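Alr1585 protein (Nostoc sp., PDB 5C2I) probably uses hydrogen peroxide to oxidise dyes and related compounds at a bound haem, as a dye-decolorizing (DyP-type) peroxidase. Local coordinates at residues D134-F144 with I448-F456; S252-N262 with V379-Q390. The protein carries 1 engineered substitution. All coordinates share one frame; numbering follows the deposited sequence.

Interaction 1 (D134-F144 with I448-F456)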
loop_
_atom_site.group_PDB
_atom_site.type_symbol
_atom_site.label_atom_id
_atom_site.label_comp_id
_atom_site.label_asym_id
_atom_site.label_seq_id
_atom_site.Cartn_x
_atom_site.Cartn_y
_atom_site.Cartn_z
ATOM N N ASP A 134 -10.137 41.807 4.757
ATOM C CA ASP A 134 -9.031 41.198 4.028
ATOM C C ASP A 134 -7.777 42.049 4.116
ATOM O O ASP A 134 -7.837 43.273 4.355
ATOM C CB ASP A 134 -9.406 41.005 2.544
ATOM C CG ASP A 134 -10.022 39.654 2.242
ATOM O OD1 ASP A 134 -10.021 38.729 3.098
ATOM O OD2 ASP A 134 -10.482 39.502 1.103
ATOM N N PRO A 135 -6.610 41.413 3.914
ATOM C CA PRO A 135 -5.376 42.142 4.005
ATOM C C PRO A 135 -5.122 42.982 2.759
ATOM O O PRO A 135 -5.822 42.858 1.763
ATOM C CB PRO A 135 -4.326 41.038 4.114
ATOM C CG PRO A 135 -4.900 39.916 3.348
ATOM C CD PRO A 135 -6.383 39.990 3.610
ATOM N N LYS A 136 -4.110 43.835 2.803
ATOM C CA LYS A 136 -3.813 44.679 1.645
ATOM C C LYS A 136 -3.442 43.840 0.437
ATOM O O LYS A 136 -2.801 42.801 0.569
ATOM C CB LYS A 136 -2.670 45.641 1.951
ATOM C CG LYS A 136 -3.011 46.656 3.012
ATOM C CD LYS A 136 -1.885 47.666 3.167
ATOM C CE LYS A 136 -2.152 48.568 4.364
ATOM N NZ LYS A 136 -3.197 49.566 4.028
ATOM N N ILE A 137 -3.832 44.316 -0.744
ATOM C CA ILE A 137 -3.601 43.573 -1.971
ATOM C C ILE A 137 -2.097 43.396 -2.195
ATOM O O ILE A 137 -1.683 42.406 -2.776
ATOM C CB ILE A 137 -4.301 44.241 -3.187
ATOM C CG1 ILE A 137 -5.789 43.830 -3.263
ATOM C CG2 ILE A 137 -3.721 43.752 -4.517
ATOM C CD1 ILE A 137 -6.586 43.866 -1.985
ATOM N N ALA A 138 -1.288 44.332 -1.721
ATOM C CA ALA A 138 0.177 44.213 -1.847
ATOM C C ALA A 138 0.760 43.010 -1.080
ATOM O O ALA A 138 1.899 42.650 -1.312
ATOM C CB ALA A 138 0.871 45.517 -1.399
ATOM N N THR A 139 0.003 42.419 -0.152
ATOM C CA THR A 139 0.456 41.214 0.546
ATOM C C THR A 139 0.132 39.938 -0.195
ATOM O O THR A 139 0.583 38.868 0.206
ATOM C CB THR A 139 -0.150 41.087 1.956
ATOM O OG1 THR A 139 -1.553 40.795 1.853
ATOM C CG2 THR A 139 0.079 42.358 2.773
ATOM N N TRP A 140 -0.674 40.021 -1.254
ATOM C CA TRP A 140 -1.047 38.846 -2.008
ATOM C C TRP A 140 0.140 38.248 -2.737
ATOM O O TRP A 140 1.095 38.948 -3.033
ATOM C CB TRP A 140 -2.088 39.184 -3.058
ATOM C CG TRP A 140 -3.474 39.494 -2.559
ATOM C CD1 TRP A 140 -3.877 39.737 -1.287
ATOM C CD2 TRP A 140 -4.643 39.629 -3.385
ATOM N NE1 TRP A 140 -5.261 39.965 -1.272
ATOM C CE2 TRP A 140 -5.719 39.960 -2.561
ATOM C CE3 TRP A 140 -4.858 39.537 -4.765
ATOM C CZ2 TRP A 140 -7.028 40.100 -3.053
ATOM C CZ3 TRP A 140 -6.173 39.703 -5.256
ATOM C CH2 TRP A 140 -7.220 39.981 -4.395
ATOM N N GLU A 141 0.077 36.947 -2.987
ATOM C CA GLU A 141 1.032 36.320 -3.883
ATOM C C GLU A 141 1.006 37.013 -5.245
ATOM O O GLU A 141 -0.054 37.461 -5.725
ATOM C CB GLU A 141 0.776 34.828 -3.995
ATOM C CG GLU A 141 1.262 34.129 -2.726
ATOM C CD GLU A 141 1.036 32.636 -2.700
ATOM O OE1 GLU A 141 0.648 32.054 -3.715
ATOM O OE2 GLU A 141 1.262 32.039 -1.613
ATOM N N LEU A 142 2.202 37.152 -5.835
ATOM C CA LEU A 142 2.388 37.917 -7.083
ATOM C C LEU A 142 1.402 37.556 -8.190
ATOM O O LEU A 142 0.834 38.439 -8.814
ATOM C CB LEU A 142 3.819 37.743 -7.612
ATOM C CG LEU A 142 4.933 38.417 -6.809
ATOM C CD1 LEU A 142 6.296 37.885 -7.249
ATOM C CD2 LEU A 142 4.871 39.939 -6.985
ATOM N N GLY A 143 1.165 36.267 -8.398
ATOM C CA GLY A 143 0.233 35.814 -9.437
ATOM C C GLY A 143 -1.152 36.481 -9.354
ATOM O O GLY A 143 -1.742 36.872 -10.372
ATOM N N PHE A 144 -1.647 36.671 -8.133
ATOM C CA PHE A 144 -2.960 37.227 -7.939
ATOM C C PHE A 144 -2.997 38.742 -8.019
ATOM O O PHE A 144 -4.073 39.309 -8.058
ATOM C CB PHE A 144 -3.541 36.744 -6.602
ATOM C CG PHE A 144 -3.811 35.252 -6.562
ATOM C CD1 PHE A 144 -4.878 34.710 -7.259
ATOM C CD2 PHE A 144 -2.971 34.399 -5.877
ATOM C CE1 PHE A 144 -5.121 33.360 -7.230
ATOM C CE2 PHE A 144 -3.206 33.039 -5.853
ATOM C CZ PHE A 144 -4.280 32.517 -6.540
ATOM N N ILE A 448 -5.030 31.442 9.444
ATOM C CA ILE A 448 -5.330 31.409 8.006
ATOM C C ILE A 448 -5.054 32.786 7.410
ATOM O O ILE A 448 -5.457 33.805 8.003
ATOM C CB ILE A 448 -6.787 30.966 7.802
ATOM C CG1 ILE A 448 -6.910 29.510 8.258
ATOM C CG2 ILE A 448 -7.219 31.146 6.361
ATOM C CD1 ILE A 448 -8.340 28.977 8.394
ATOM N N ASN A 449 -4.277 32.843 6.331
ATOM C CA ASN A 449 -3.923 34.105 5.678
ATOM C C ASN A 449 -4.438 34.102 4.249
ATOM O O ASN A 449 -4.159 33.155 3.491
ATOM C CB ASN A 449 -2.407 34.295 5.601
ATOM C CG ASN A 449 -1.716 34.029 6.915
ATOM O OD1 ASN A 449 -2.083 34.598 7.944
ATOM N ND2 ASN A 449 -0.701 33.140 6.893
ATOM N N MET A 450 -5.170 35.135 3.889
ATOM C CA MET A 450 -5.650 35.322 2.518
ATOM C C MET A 450 -4.484 35.732 1.629
ATOM O O MET A 450 -3.878 36.799 1.833
ATOM C CB MET A 450 -6.733 36.392 2.540
ATOM C CG MET A 450 -7.110 37.002 1.214
ATOM S SD MET A 450 -7.661 35.839 -0.038
ATOM C CE MET A 450 -8.135 37.039 -1.297
ATOM N N LYS A 451 -4.180 34.911 0.630
ATOM C CA LYS A 451 -3.033 35.146 -0.254
ATOM C C LYS A 451 -3.424 35.622 -1.655
ATOM O O LYS A 451 -2.564 35.882 -2.477
ATOM C CB LYS A 451 -2.228 33.834 -0.395
ATOM C CG LYS A 451 -1.666 33.257 0.904
ATOM C CD LYS A 451 -0.937 34.269 1.760
ATOM C CE LYS A 451 0.325 34.716 1.097
ATOM N NZ LYS A 451 1.102 35.514 2.078
ATOM N N GLY A 452 -4.705 35.713 -1.930
ATOM C CA GLY A 452 -5.190 36.222 -3.195
ATOM C C GLY A 452 -6.381 35.462 -3.735
ATOM O O GLY A 452 -6.721 34.374 -3.263
ATOM N N GLY A 453 -7.055 36.064 -4.706
ATOM C CA GLY A 453 -8.251 35.425 -5.291
ATOM C C GLY A 453 -8.994 36.363 -6.214
ATOM O O GLY A 453 -8.533 37.461 -6.482
ATOM N N GLU A 454 -10.137 35.912 -6.700
ATOM C CA GLU A 454 -10.989 36.719 -7.548
ATOM C C GLU A 454 -12.349 36.118 -7.614
ATOM O O GLU A 454 -12.549 34.921 -7.301
ATOM C CB GLU A 454 -10.376 36.839 -8.949
ATOM C CG GLU A 454 -11.052 37.773 -9.930
ATOM C CD GLU A 454 -11.208 39.195 -9.411
ATOM O OE1 GLU A 454 -12.151 39.435 -8.631
ATOM O OE2 GLU A 454 -10.403 40.055 -9.787
ATOM N N TYR A 455 -13.300 36.962 -8.003
ATOM C CA TYR A 455 -14.662 36.545 -8.275
ATOM C C TYR A 455 -14.835 36.299 -9.762
ATOM O O TYR A 455 -14.377 37.105 -10.580
ATOM C CB TYR A 455 -15.607 37.659 -7.924
ATOM C CG TYR A 455 -15.662 38.126 -6.483
ATOM C CD1 TYR A 455 -15.926 37.249 -5.434
ATOM C CD2 TYR A 455 -15.527 39.483 -6.180
ATOM C CE1 TYR A 455 -16.026 37.701 -4.112
ATOM C CE2 TYR A 455 -15.664 39.942 -4.885
ATOM C CZ TYR A 455 -15.923 39.039 -3.858
ATOM O OH TYR A 455 -16.076 39.529 -2.567
ATOM N N PHE A 456 -15.501 35.215 -10.115
ATOM C CA PHE A 456 -15.773 34.872 -11.514
ATOM C C PHE A 456 -17.216 34.488 -11.745
ATOM O O PHE A 456 -17.962 34.210 -10.795
ATOM C CB PHE A 456 -14.937 33.669 -11.957
ATOM C CG PHE A 456 -13.437 33.831 -11.782
ATOM C CD1 PHE A 456 -12.826 33.493 -10.578
ATOM C CD2 PHE A 456 -12.646 34.225 -12.817
ATOM C CE1 PHE A 456 -11.467 33.633 -10.422
ATOM C CE2 PHE A 456 -11.270 34.328 -12.687
ATOM C CZ PHE A 456 -10.679 34.065 -11.464
HETATM O O HOH W 1 -1.925 38.184 2.794
HETATM O O HOH W 2 2.574 36.647 0.130
#

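Interaction 2 (S252-N262 with V379-Q390). With HEM (protoporphyrin IX containing Fe), chain E; GOL (glycerol), chain F.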
loop_
_atom_site.group_PDB
_atom_site.type_symbol
_atom_site.label_atom_id
_atom_site.label_comp_id
_atom_site.label_asym_id
_atom_site.label_seq_id
_atom_site.Cartn_x
_atom_site.Cartn_y
_atom_site.Cartn_z
ATOM N N SER A 252 -23.200 30.294 -12.732
ATOM C CA SER A 252 -23.069 30.495 -11.298
ATOM C C SER A 252 -21.866 31.347 -11.027
ATOM O O SER A 252 -20.947 31.423 -11.839
ATOM C CB SER A 252 -22.958 29.141 -10.563
ATOM O OG SER A 252 -22.966 29.334 -9.137
ATOM N N TYR A 253 -21.878 32.032 -9.879
ATOM C CA TYR A 253 -20.768 32.870 -9.468
ATOM C C TYR A 253 -19.797 32.104 -8.580
ATOM O O TYR A 253 -20.203 31.444 -7.632
ATOM C CB TYR A 253 -21.270 34.105 -8.717
ATOM C CG TYR A 253 -22.019 35.076 -9.584
ATOM C CD1 TYR A 253 -21.317 35.945 -10.443
ATOM C CD2 TYR A 253 -23.405 35.128 -9.589
ATOM C CE1 TYR A 253 -21.998 36.811 -11.277
ATOM C CE2 TYR A 253 -24.100 36.050 -10.365
ATOM C CZ TYR A 253 -23.381 36.897 -11.209
ATOM O OH TYR A 253 -24.070 37.789 -12.007
ATOM N N LEU A 254 -18.520 32.205 -8.928
ATOM C CA LEU A 254 -17.444 31.556 -8.246
ATOM C C LEU A 254 -16.664 32.547 -7.389
ATOM O O LEU A 254 -16.237 33.607 -7.875
ATOM C CB LEU A 254 -16.492 30.903 -9.245
ATOM C CG LEU A 254 -15.205 30.297 -8.680
ATOM C CD1 LEU A 254 -15.442 29.120 -7.776
ATOM C CD2 LEU A 254 -14.236 29.920 -9.803
ATOM N N VAL A 255 -16.426 32.191 -6.144
ATOM C CA VAL A 255 -15.472 32.883 -5.277
ATOM C C VAL A 255 -14.252 31.962 -5.203
ATOM O O VAL A 255 -14.399 30.782 -4.869
ATOM C CB VAL A 255 -16.054 33.052 -3.864
ATOM C CG1 VAL A 255 -14.963 33.497 -2.863
ATOM C CG2 VAL A 255 -17.208 34.025 -3.859
ATOM N N TYR A 256 -13.076 32.480 -5.525
ATOM C CA TYR A 256 -11.799 31.745 -5.427
ATOM C C TYR A 256 -10.886 32.517 -4.490
ATOM O O TYR A 256 -10.656 33.704 -4.717
ATOM C CB TYR A 256 -11.148 31.612 -6.820
ATOM C CG TYR A 256 -9.970 30.672 -6.880
ATOM C CD1 TYR A 256 -8.770 30.924 -6.153
ATOM C CD2 TYR A 256 -10.023 29.544 -7.629
ATOM C CE1 TYR A 256 -7.720 30.036 -6.190
ATOM C CE2 TYR A 256 -8.948 28.670 -7.709
ATOM C CZ TYR A 256 -7.815 28.899 -6.977
ATOM O OH TYR A 256 -6.773 28.027 -7.061
ATOM N N ARG A 257 -10.396 31.849 -3.436
ATOM C CA ARG A 257 -9.500 32.449 -2.449
ATOM C C ARG A 257 -8.446 31.459 -2.057
ATOM O O ARG A 257 -8.781 30.312 -1.695
ATOM C CB ARG A 257 -10.272 32.904 -1.216
ATOM C CG ARG A 257 -11.217 34.094 -1.498
ATOM C CD ARG A 257 -12.247 34.323 -0.413
ATOM N NE ARG A 257 -11.730 34.775 0.876
ATOM C CZ ARG A 257 -11.346 36.023 1.163
ATOM N NH1 ARG A 257 -11.303 36.992 0.245
ATOM N NH2 ARG A 257 -10.961 36.300 2.393
ATOM N N LYS A 258 -7.169 31.876 -2.150
ATOM C CA LYS A 258 -6.080 31.032 -1.709
ATOM C C LYS A 258 -5.816 31.300 -0.220
ATOM O O LYS A 258 -5.461 32.427 0.143
ATOM C CB LYS A 258 -4.840 31.263 -2.532
ATOM C CG LYS A 258 -3.666 30.399 -2.099
ATOM C CD LYS A 258 -2.474 30.507 -3.066
ATOM C CE LYS A 258 -1.372 29.506 -2.714
ATOM N NZ LYS A 258 -0.233 29.486 -3.668
ATOM N N LEU A 259 -6.074 30.304 0.616
ATOM C CA LEU A 259 -6.045 30.500 2.079
ATOM C C LEU A 259 -4.924 29.647 2.673
ATOM O O LEU A 259 -5.051 28.434 2.808
ATOM C CB LEU A 259 -7.422 30.139 2.664
ATOM C CG LEU A 259 -8.624 30.909 2.141
ATOM C CD1 LEU A 259 -9.919 30.487 2.857
ATOM C CD2 LEU A 259 -8.407 32.404 2.275
ATOM N N GLU A 260 -3.854 30.316 3.062
ATOM C CA GLU A 260 -2.699 29.668 3.659
ATOM C C GLU A 260 -2.963 29.301 5.109
ATOM O O GLU A 260 -3.505 30.116 5.867
ATOM C CB GLU A 260 -1.497 30.587 3.605
ATOM C CG GLU A 260 -0.212 29.966 4.120
ATOM C CD GLU A 260 0.951 30.892 3.967
ATOM O OE1 GLU A 260 0.983 31.868 4.741
ATOM O OE2 GLU A 260 1.781 30.689 3.061
ATOM N N GLN A 261 -2.570 28.079 5.487
ATOM C CA GLN A 261 -2.847 27.563 6.810
ATOM C C GLN A 261 -1.574 27.265 7.568
ATOM O O GLN A 261 -0.789 26.448 7.136
ATOM C CB GLN A 261 -3.691 26.277 6.716
ATOM C CG GLN A 261 -5.070 26.471 6.144
ATOM C CD GLN A 261 -5.785 25.155 5.921
ATOM O OE1 GLN A 261 -5.861 24.646 4.801
ATOM N NE2 GLN A 261 -6.305 24.581 7.006
ATOM N N ASN A 262 -1.393 27.933 8.705
ATOM C CA ASN A 262 -0.213 27.712 9.535
ATOM C C ASN A 262 -0.526 26.557 10.501
ATOM O O ASN A 262 -1.023 26.754 11.615
ATOM C CB ASN A 262 0.209 28.972 10.248
ATOM C CG ASN A 262 1.500 28.793 11.024
ATOM O OD1 ASN A 262 1.911 27.677 11.317
ATOM N ND2 ASN A 262 2.124 29.891 11.387
ATOM N N VAL A 379 4.388 25.652 8.186
ATOM C CA VAL A 379 4.119 27.018 8.663
ATOM C C VAL A 379 3.536 27.869 7.521
ATOM O O VAL A 379 2.546 28.589 7.702
ATOM C CB VAL A 379 5.412 27.644 9.216
ATOM C CG1 VAL A 379 5.242 29.124 9.544
ATOM C CG2 VAL A 379 5.838 26.851 10.434
ATOM N N SER A 380 4.151 27.793 6.345
ATOM C CA SER A 380 3.690 28.577 5.167
ATOM C C SER A 380 3.779 27.711 3.918
ATOM O O SER A 380 4.401 26.652 3.958
ATOM C CB SER A 380 4.530 29.856 5.008
ATOM O OG SER A 380 5.871 29.516 4.836
ATOM N N GLY A 381 3.116 28.141 2.850
ATOM C CA GLY A 381 3.132 27.471 1.566
ATOM C C GLY A 381 2.142 26.322 1.401
ATOM O O GLY A 381 2.116 25.657 0.358
ATOM N N SER A 382 1.323 26.081 2.428
ATOM C CA SER A 382 0.284 25.061 2.383
ATOM C C SER A 382 -1.046 25.618 2.821
ATOM O O SER A 382 -1.125 26.494 3.694
ATOM C CB SER A 382 0.619 23.909 3.307
ATOM O OG SER A 382 1.709 23.153 2.821
ATOM N N GLY A 383 -2.101 25.107 2.215
ATOM C CA GLY A 383 -3.460 25.526 2.593
ATOM C C GLY A 383 -4.583 25.033 1.742
ATOM O O GLY A 383 -4.546 23.904 1.222
ATOM N N LEU A 384 -5.628 25.853 1.663
ATOM C CA LEU A 384 -6.838 25.527 1.010
ATOM C C LEU A 384 -7.047 26.441 -0.169
ATOM O O LEU A 384 -7.020 27.673 -0.037
ATOM C CB LEU A 384 -8.039 25.686 1.979
ATOM C CG LEU A 384 -9.377 25.149 1.473
ATOM C CD1 LEU A 384 -9.365 23.621 1.492
ATOM C CD2 LEU A 384 -10.544 25.694 2.315
ATOM N N LEU A 385 -7.296 25.824 -1.335
ATOM C CA LEU A 385 -7.815 26.579 -2.479
ATOM C C LEU A 385 -9.321 26.596 -2.319
ATOM O O LEU A 385 -10.006 25.590 -2.604
ATOM C CB LEU A 385 -7.383 25.971 -3.808
ATOM C CG LEU A 385 -5.863 25.808 -3.948
ATOM C CD1 LEU A 385 -5.534 25.060 -5.236
ATOM C CD2 LEU A 385 -5.158 27.154 -3.891
ATOM N N PHE A 386 -9.817 27.680 -1.742
ATOM C CA PHE A 386 -11.234 27.821 -1.404
ATOM C C PHE A 386 -12.010 28.239 -2.633
ATOM O O PHE A 386 -11.763 29.318 -3.187
ATOM C CB PHE A 386 -11.409 28.861 -0.283
ATOM C CG PHE A 386 -12.829 29.097 0.119
ATOM C CD1 PHE A 386 -13.437 28.280 1.077
ATOM C CD2 PHE A 386 -13.593 30.100 -0.514
ATOM C CE1 PHE A 386 -14.754 28.508 1.469
ATOM C CE2 PHE A 386 -14.917 30.327 -0.126
ATOM C CZ PHE A 386 -15.507 29.513 0.852
ATOM N N LEU A 387 -12.907 27.377 -3.089
ATOM C CA LEU A 387 -13.829 27.721 -4.186
ATOM C C LEU A 387 -15.242 27.513 -3.688
ATOM O O LEU A 387 -15.511 26.484 -3.076
ATOM C CB LEU A 387 -13.628 26.809 -5.394
ATOM C CG LEU A 387 -12.392 27.045 -6.286
ATOM C CD1 LEU A 387 -11.127 26.519 -5.616
ATOM C CD2 LEU A 387 -12.590 26.323 -7.607
ATOM N N CYS A 388 -16.134 28.463 -3.950
ATOM C CA CYS A 388 -17.538 28.214 -3.705
ATOM C C CYS A 388 -18.408 28.883 -4.760
ATOM O O CYS A 388 -18.001 29.891 -5.358
ATOM C CB CYS A 388 -17.943 28.625 -2.292
ATOM S SG CYS A 388 -18.111 30.399 -1.990
ATOM N N PHE A 389 -19.610 28.322 -4.924
ATOM C CA PHE A 389 -20.606 28.774 -5.859
ATOM C C PHE A 389 -21.846 29.308 -5.155
ATOM O O PHE A 389 -22.190 28.883 -4.020
ATOM C CB PHE A 389 -20.989 27.647 -6.829
ATOM C CG PHE A 389 -19.943 27.320 -7.818
ATOM C CD1 PHE A 389 -19.668 28.180 -8.897
ATOM C CD2 PHE A 389 -19.224 26.114 -7.735
ATOM C CE1 PHE A 389 -18.670 27.852 -9.817
ATOM C CE2 PHE A 389 -18.250 25.799 -8.655
ATOM C CZ PHE A 389 -17.969 26.658 -9.700
ATOM N N GLN A 390 -22.502 30.247 -5.820
ATOM C CA GLN A 390 -23.687 30.903 -5.309
ATOM C C GLN A 390 -24.311 31.701 -6.433
ATOM O O GLN A 390 -23.661 31.964 -7.459
ATOM C CB GLN A 390 -23.374 31.859 -4.190
ATOM C CG GLN A 390 -22.292 32.875 -4.537
ATOM C CD GLN A 390 -20.975 32.556 -3.867
ATOM O OE1 GLN A 390 -20.821 32.763 -2.677
ATOM N NE2 GLN A 390 -19.993 32.105 -4.646
HETATM C CHA HEM E . -17.491 23.773 7.261
HETATM C CHB HEM E . -12.691 24.093 7.597
HETATM C CHC HEM E . -12.835 28.349 5.298
HETATM C CHD HEM E . -17.642 28.104 5.211
HETATM C C1A HEM E . -16.170 23.497 7.573
HETATM C C2A HEM E . -15.721 22.353 8.297
HETATM C C3A HEM E . -14.376 22.447 8.388
HETATM C C4A HEM E . -13.997 23.624 7.705
HETATM C CMA HEM E . -13.423 21.475 9.029
HETATM C CAA HEM E . -16.574 21.214 8.871
HETATM C CBA HEM E . -16.884 20.025 7.958
HETATM C CGA HEM E . -17.655 20.515 6.764
HETATM O O1A HEM E . -18.910 20.680 6.798
HETATM O O2A HEM E . -17.030 20.764 5.731
HETATM C C1B HEM E . -12.332 25.274 6.949
HETATM C C2B HEM E . -10.974 25.714 6.773
HETATM C C3B HEM E . -11.004 26.859 6.107
HETATM C C4B HEM E . -12.424 27.166 5.923
HETATM C CMB HEM E . -9.771 24.969 7.234
HETATM C CAB HEM E . -9.917 27.727 5.588
HETATM C CBB HEM E . -8.677 27.290 5.307
HETATM C C1C HEM E . -14.183 28.698 5.109
HETATM C C2C HEM E . -14.652 29.908 4.642
HETATM C C3C HEM E . -16.021 29.840 4.643
HETATM C C4C HEM E . -16.366 28.561 5.094
HETATM C CMC HEM E . -13.851 31.079 4.153
HETATM C CAC HEM E . -17.007 30.861 4.291
HETATM C CBC HEM E . -16.903 32.163 4.387
HETATM C C1D HEM E . -17.935 26.822 5.670
HETATM C C2D HEM E . -19.309 26.332 5.703
HETATM C C3D HEM E . -19.283 25.154 6.312
HETATM C C4D HEM E . -17.852 24.916 6.600
HETATM C CMD HEM E . -20.561 27.019 5.182
HETATM C CAD HEM E . -20.458 24.248 6.542
HETATM C CBD HEM E . -21.225 24.559 7.832
HETATM C CGD HEM E . -22.395 23.638 7.952
HETATM O O1D HEM E . -22.471 22.984 8.988
HETATM O O2D HEM E . -23.286 23.528 7.041
HETATM N NA HEM E . -15.113 24.307 7.283
HETATM N NB HEM E . -13.127 26.194 6.502
HETATM N NC HEM E . -15.230 27.906 5.480
HETATM N ND HEM E . -17.099 25.982 6.284
HETATM FE FE HEM E . -15.179 26.103 6.417
HETATM C C1 GOL F . 1.872 26.220 -4.413
HETATM O O1 GOL F . 1.056 27.170 -5.105
HETATM C C2 GOL F . 2.723 27.014 -3.435
HETATM O O2 GOL F . 1.907 27.767 -2.511
HETATM C C3 GOL F . 3.699 26.112 -2.691
HETATM O O3 GOL F . 3.151 25.026 -1.993
HETATM O O HOH W 3 1.538 31.023 7.630
HETATM O O HOH W 4 1.331 26.593 5.383
HETATM O O HOH W 5 -6.334 22.300 3.521
HETATM O O HOH W 6 -14.862 25.264 4.258
#

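Interaction 1 (D134-F144 with I448-F456)
W140 lies flat against the backbone of G452 and G453. The contact sets segment 134-144, from the N-terminal ferredoxin-like half of the DyP fold, on strand 448-458 of the other sheet. G452 CA sits over the indole in a CH-pi contact, 3.7 Å from the centroid of the five-membered ring. I137 CG1 packs on the opposite face. The F144 ring has G452 C over one face, and G452 CA lies 3.8 Å from F144 CG. W140 and F144 both pack on the G452-G453 backbone.

Apolar contacts continue at M450. Its CG is anti to the backbone N (chi1 164°) and the chain then bends, which brings CE to 3.7 Å from W140 CZ2. P135 CD packs on M450 CB at 3.8 Å. M450 SD makes an oblique Met-aromatic contact with W140.

One direct hydrogen bond joins the backbones, from E141 N to K451 O (2.9 Å).

Two waters complete the polar contacts. One donates to T139 OG1 and M450 O. The other donates to T139 O and accepts from K451 NZ at 2.7 Å.

Interaction 2 (S252-N262 with V379-Q390)
The haem pocket is walled on one side by the antiparallel strand pair 252-261 and 383-390. F386 points to the haem with CG anti to the backbone N (chi1 179°), and its CE1 lies 3.5 Å from haem C2C. The haem methyl CMC sits over one ring face, while V255 CG1 meets the ring edge. L259 CD1 packs on F386 CB at 3.8 Å and also touches the haem vinyl, as does L384. Q261 NE2 approaches the haem methyl CMB and is hydrogen-bonded to E197.

The strands belong to the C-terminal ferredoxin-like half of the DyP fold. Paired backbone bonds join V255 with C388, R257 with F386 and L259 with L384. At one end Y253 O accepts from both Q390 N and Q390 NE2. The amide NE2 comes from above the carbonyl plane, 3.1 Å from Y253 O.

The face away from the haem is mostly apolar; K258 also lies there, its NZ held by E183 and a glycerol. L254 CD1 lies over the F389 ring, 4.2 Å from its centroid. Y256 runs alongside L387, and its OH, hydrogen-bonded to H45, touches both methyls of L385.

At the other end the turn before strand 383-390 is held by E260. Its extended chain brings OE2 to accept a hydrogen bond from G381 N (2.9 Å), which comes from above the carboxylate plane. A water links E260 OE1 to V379 O, 2.6 Å from the latter.

The two contacts lie side by side, with centres about 10 Å apart. They share one antiparallel sheet, in which strand 250-261 lies between 383-390 and 448-458. Interaction 2 joins the first two of these strands. Interaction 1 lays segment 134-144 on the third. Along the chain, interaction 2 is nested inside the long loop closed by interaction 1. Two salt bridges tie them directly: D134 OD1 to R257 NH2 and E141 OE1 to K258 NZ, both 2.7 Å. M450 CE also packs on R257 NH1. A segment of the N-terminal domain is thus bound to the same sheet that lines the haem pocket.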